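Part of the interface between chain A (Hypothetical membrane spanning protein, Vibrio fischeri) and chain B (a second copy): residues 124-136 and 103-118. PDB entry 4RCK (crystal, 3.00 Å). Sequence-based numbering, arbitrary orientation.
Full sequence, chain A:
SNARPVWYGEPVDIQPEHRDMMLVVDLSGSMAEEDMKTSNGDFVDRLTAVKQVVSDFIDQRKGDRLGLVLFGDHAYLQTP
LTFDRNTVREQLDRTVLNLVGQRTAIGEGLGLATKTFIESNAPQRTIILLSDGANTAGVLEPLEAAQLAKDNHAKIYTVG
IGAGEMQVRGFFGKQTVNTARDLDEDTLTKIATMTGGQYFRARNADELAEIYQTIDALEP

Chain A 124-136: QRTIILLSDGANT
Chain B, residues 103-118: RTAIGEGLGLATKTFI

A strand of chain A, ending at Ser A131, packs against a helix of chain B that starts at Ile B106 after the N-cap residue Ala B105. The two run nearly antiparallel, their N-to-C directions 155° apart and their axes 9.8 Å apart at closest approach; together the stretches bury 814 Å². The CA register pairs Arg A125 with Phe B117 (7.8 Å), Ile A127 with Ala B113 (7.5 Å) and Leu A129 with Leu B110 (7.8 Å), then tightens to 5.2 Å between the CA atoms of Asn A135 and Ile B106. The strand is extended (phi -92 to -156°, psi 108 to 151°), so Arg A125, Ile A127, Leu A129 and Ser A131 point toward the helix, while Thr A126 and Ile A128 point away.

Phe B117 (chi1 -80°, chi2 -49°) is the large bump at one end. Arg A125, m at chi1 and t at chi2 and chi3, lies over one ring face, its CB 4.1 Å from the Phe B117 ring centroid and 12° off the normal, a CH-pi contact. The ring edge meets the strand: Phe B117 CZ is 3.9 Å from Thr A126 O, and Phe B117 CE2 is 3.7 Å from Ile A127 CG1. Ile A127 (m, t) packs against the small Ala B113, its CD1 4.2 Å from Ala B113 CB and 3.9 Å from Thr B114 OG1; that hydroxyl donates to Leu B110 O (2.7 Å) within the helix. Ile A127 CG2 reaches Leu B110 CD2 at 4.2 Å. Leu A129 (t, p) brings CD2 to 3.8 Å from Leu B110 CD2 and 3.9 Å from Ile B106 CG2, touching both residues one helical turn apart. Leu B110 (m, t) leaves its backbone sideways, but its end comes nearer the strand.

At the C-terminal end of the strand and in the loop that follows, Ile B106 (m, t) sets its CD1 in a hollow lined by Ser A131 OG (4.0 Å from that CD1), Gly A133 O (3.6 Å) and Ala A134 C (4.0 Å). Asn A135 (chi1 173°, chi2 71°) turns OD1 to the helix start, accepting from Ile B106 N at 2.6 Å and weakly from Gly B107 N at 3.5 Å, two amides that lack acceptors from a preceding helical turn. Thr B104 (p) sets OG1 2.7 Å from Ala A134 O, at an angle too poor for a hydrogen bond. Thr A136 (p) closes the contact: its OG1 accepts a weak hydrogen bond from Thr B104 N (3.3 Å) and lies 3.1 Å from Arg B103 CB.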

# COMPACT_ATOMS: atom_id res chain seq x y z
N GLN A 124 1.97 9.52 5.41
CA GLN A 124 2.17 10.95 5.28
C GLN A 124 1.45 11.46 4.03
O GLN A 124 1.61 10.91 2.94
CB GLN A 124 3.66 11.30 5.23
CG GLN A 124 4.36 11.07 6.55
CD GLN A 124 5.85 11.34 6.48
OE1 GLN A 124 6.32 12.15 5.68
NE2 GLN A 124 6.61 10.65 7.33
N ARG A 125 0.64 12.49 4.22
CA ARG A 125 -0.23 12.99 3.16
C ARG A 125 0.43 14.09 2.34
O ARG A 125 1.00 15.03 2.89
CB ARG A 125 -1.54 13.49 3.77
CG ARG A 125 -2.32 12.40 4.49
CD ARG A 125 -3.39 12.98 5.39
NE ARG A 125 -4.31 11.95 5.87
CZ ARG A 125 -5.27 12.17 6.76
NH1 ARG A 125 -5.44 13.37 7.28
NH2 ARG A 125 -6.06 11.17 7.14
N THR A 126 0.34 13.96 1.02
CA THR A 126 0.98 14.91 0.12
C THR A 126 0.09 15.26 -1.06
O THR A 126 -0.42 14.38 -1.76
CB THR A 126 2.32 14.36 -0.41
OG1 THR A 126 3.17 14.03 0.69
CG2 THR A 126 3.01 15.39 -1.30
N ILE A 127 -0.12 16.56 -1.29
CA ILE A 127 -0.89 17.02 -2.44
C ILE A 127 0.03 17.69 -3.46
O ILE A 127 0.88 18.50 -3.09
CB ILE A 127 -2.00 18.01 -2.03
CG1 ILE A 127 -2.85 17.43 -0.89
CG2 ILE A 127 -2.87 18.36 -3.22
CD1 ILE A 127 -3.93 18.37 -0.41
N ILE A 128 -0.14 17.36 -4.73
CA ILE A 128 0.58 18.05 -5.79
C ILE A 128 -0.40 18.76 -6.71
O ILE A 128 -1.11 18.12 -7.49
CB ILE A 128 1.46 17.09 -6.61
CG1 ILE A 128 2.38 16.29 -5.68
CG2 ILE A 128 2.27 17.87 -7.63
CD1 ILE A 128 3.25 15.30 -6.40
N LEU A 129 -0.43 20.08 -6.62
CA LEU A 129 -1.33 20.90 -7.43
C LEU A 129 -0.55 21.69 -8.46
O LEU A 129 0.46 22.32 -8.15
CB LEU A 129 -2.14 21.85 -6.54
CG LEU A 129 -2.67 23.14 -7.17
CD1 LEU A 129 -3.99 22.90 -7.88
CD2 LEU A 129 -2.80 24.23 -6.11
N LEU A 130 -1.02 21.66 -9.71
CA LEU A 130 -0.48 22.53 -10.74
C LEU A 130 -1.61 23.29 -11.43
O LEU A 130 -2.72 22.78 -11.56
CB LEU A 130 0.34 21.74 -11.76
CG LEU A 130 -0.40 21.12 -12.94
CD1 LEU A 130 0.47 21.22 -14.18
CD2 LEU A 130 -0.74 19.67 -12.65
N SER A 131 -1.32 24.52 -11.84
CA SER A 131 -2.32 25.41 -12.43
C SER A 131 -1.65 26.45 -13.32
O SER A 131 -0.49 26.81 -13.09
CB SER A 131 -3.15 26.09 -11.34
OG SER A 131 -4.12 26.96 -11.90
N ASP A 132 -2.36 26.90 -14.34
CA ASP A 132 -1.86 27.95 -15.22
C ASP A 132 -2.45 29.27 -14.78
O ASP A 132 -2.02 30.35 -15.20
CB ASP A 132 -2.20 27.65 -16.69
CG ASP A 132 -3.70 27.41 -16.92
OD1 ASP A 132 -4.50 27.75 -16.03
OD2 ASP A 132 -4.06 26.89 -18.01
N GLY A 133 -3.45 29.17 -13.91
CA GLY A 133 -4.32 30.29 -13.65
C GLY A 133 -4.51 30.64 -12.20
O GLY A 133 -4.21 29.86 -11.29
N ALA A 134 -5.02 31.85 -11.99
CA ALA A 134 -5.44 32.27 -10.67
C ALA A 134 -6.74 31.55 -10.35
O ALA A 134 -7.41 31.03 -11.25
CB ALA A 134 -5.63 33.77 -10.61
N ASN A 135 -7.08 31.52 -9.07
CA ASN A 135 -8.34 30.94 -8.65
C ASN A 135 -9.49 31.91 -8.95
O ASN A 135 -9.94 32.64 -8.07
CB ASN A 135 -8.28 30.60 -7.16
CG ASN A 135 -9.62 30.15 -6.61
OD1 ASN A 135 -10.09 29.05 -6.91
ND2 ASN A 135 -10.23 30.99 -5.79
N THR A 136 -9.93 31.92 -10.21
CA THR A 136 -10.92 32.89 -10.68
C THR A 136 -12.30 32.64 -10.08
O THR A 136 -12.96 33.57 -9.61
CB THR A 136 -11.03 32.89 -12.22
OG1 THR A 136 -11.82 31.77 -12.65
CG2 THR A 136 -9.66 32.81 -12.88
N ARG B 103 -12.92 28.95 -16.29
CA ARG B 103 -12.60 29.37 -14.93
C ARG B 103 -12.07 28.20 -14.10
O ARG B 103 -12.38 27.04 -14.39
CB ARG B 103 -13.83 30.00 -14.27
CG ARG B 103 -14.22 31.36 -14.83
CD ARG B 103 -15.32 31.97 -13.98
NE ARG B 103 -15.81 33.26 -14.45
CZ ARG B 103 -15.66 34.40 -13.79
NH1 ARG B 103 -15.01 34.43 -12.63
NH2 ARG B 103 -16.15 35.53 -14.29
N THR B 104 -11.27 28.51 -13.08
CA THR B 104 -10.67 27.49 -12.22
C THR B 104 -10.98 27.64 -10.74
O THR B 104 -10.82 28.71 -10.16
CB THR B 104 -9.13 27.46 -12.35
OG1 THR B 104 -8.58 28.69 -11.86
CG2 THR B 104 -8.71 27.25 -13.78
N ALA B 105 -11.42 26.54 -10.12
CA ALA B 105 -11.60 26.49 -8.68
C ALA B 105 -10.44 25.79 -8.02
O ALA B 105 -10.41 24.56 -7.93
CB ALA B 105 -12.91 25.79 -8.33
N ILE B 106 -9.47 26.57 -7.56
CA ILE B 106 -8.30 26.02 -6.90
C ILE B 106 -8.65 25.56 -5.49
O ILE B 106 -8.29 24.45 -5.08
CB ILE B 106 -7.14 27.03 -6.86
CG1 ILE B 106 -6.71 27.38 -8.29
CG2 ILE B 106 -5.97 26.48 -6.07
CD1 ILE B 106 -5.49 28.27 -8.37
N GLY B 107 -9.37 26.39 -4.75
CA GLY B 107 -9.83 26.04 -3.42
C GLY B 107 -10.71 24.80 -3.41
O GLY B 107 -10.64 23.99 -2.49
N GLU B 108 -11.54 24.66 -4.44
CA GLU B 108 -12.40 23.49 -4.58
C GLU B 108 -11.57 22.22 -4.71
O GLU B 108 -11.81 21.23 -4.02
CB GLU B 108 -13.31 23.62 -5.79
CG GLU B 108 -14.74 23.20 -5.58
CD GLU B 108 -15.60 24.35 -5.09
OE1 GLU B 108 -16.55 24.72 -5.81
OE2 GLU B 108 -15.31 24.88 -4.00
N GLY B 109 -10.60 22.25 -5.62
CA GLY B 109 -9.75 21.11 -5.89
C GLY B 109 -8.96 20.66 -4.67
O GLY B 109 -8.91 19.47 -4.36
N LEU B 110 -8.36 21.63 -3.99
CA LEU B 110 -7.56 21.34 -2.80
C LEU B 110 -8.42 20.77 -1.68
O LEU B 110 -7.99 19.88 -0.94
CB LEU B 110 -6.83 22.60 -2.32
CG LEU B 110 -5.81 23.17 -3.29
CD1 LEU B 110 -5.12 24.39 -2.70
CD2 LEU B 110 -4.79 22.11 -3.68
N GLY B 111 -9.64 21.28 -1.56
CA GLY B 111 -10.57 20.78 -0.57
C GLY B 111 -11.01 19.36 -0.87
O GLY B 111 -11.02 18.51 0.02
N LEU B 112 -11.36 19.11 -2.12
CA LEU B 112 -11.82 17.79 -2.54
C LEU B 112 -10.72 16.75 -2.37
O LEU B 112 -10.99 15.60 -2.03
CB LEU B 112 -12.32 17.82 -3.99
CG LEU B 112 -12.99 16.53 -4.47
CD1 LEU B 112 -14.14 16.15 -3.55
CD2 LEU B 112 -13.47 16.67 -5.91
N ALA B 113 -9.48 17.16 -2.61
CA ALA B 113 -8.33 16.29 -2.39
C ALA B 113 -8.23 15.93 -0.92
O ALA B 113 -8.09 14.75 -0.56
CB ALA B 113 -7.06 16.96 -2.87
N THR B 114 -8.29 16.94 -0.07
CA THR B 114 -8.19 16.76 1.38
C THR B 114 -9.33 15.89 1.91
O THR B 114 -9.10 15.03 2.76
CB THR B 114 -8.22 18.12 2.11
OG1 THR B 114 -7.25 19.00 1.53
CG2 THR B 114 -7.91 17.93 3.59
N LYS B 115 -10.54 16.12 1.41
CA LYS B 115 -11.70 15.34 1.83
C LYS B 115 -11.53 13.87 1.45
O LYS B 115 -12.00 12.98 2.16
CB LYS B 115 -12.98 15.89 1.20
CG LYS B 115 -14.25 15.14 1.62
CD LYS B 115 -15.50 15.71 0.98
CE LYS B 115 -16.75 14.98 1.48
NZ LYS B 115 -18.00 15.52 0.87
N THR B 116 -10.83 13.62 0.35
CA THR B 116 -10.68 12.26 -0.16
C THR B 116 -9.63 11.47 0.61
O THR B 116 -9.59 10.24 0.54
CB THR B 116 -10.32 12.26 -1.65
OG1 THR B 116 -10.98 13.35 -2.31
CG2 THR B 116 -10.73 10.95 -2.30
N PHE B 117 -8.77 12.17 1.34
CA PHE B 117 -7.84 11.51 2.24
C PHE B 117 -8.62 10.83 3.36
O PHE B 117 -8.21 9.78 3.88
CB PHE B 117 -6.85 12.51 2.83
CG PHE B 117 -5.71 12.86 1.92
CD1 PHE B 117 -4.98 11.86 1.29
CD2 PHE B 117 -5.36 14.18 1.69
CE1 PHE B 117 -3.93 12.18 0.45
CE2 PHE B 117 -4.32 14.50 0.85
CZ PHE B 117 -3.60 13.50 0.23
N ILE B 118 -9.75 11.43 3.72
CA ILE B 118 -10.53 11.02 4.89
C ILE B 118 -11.50 9.88 4.58
O ILE B 118 -11.64 8.95 5.38
CB ILE B 118 -11.30 12.22 5.46
CG1 ILE B 118 -10.33 13.27 6.00
CG2 ILE B 118 -12.27 11.78 6.55
CD1 ILE B 118 -10.95 14.63 6.21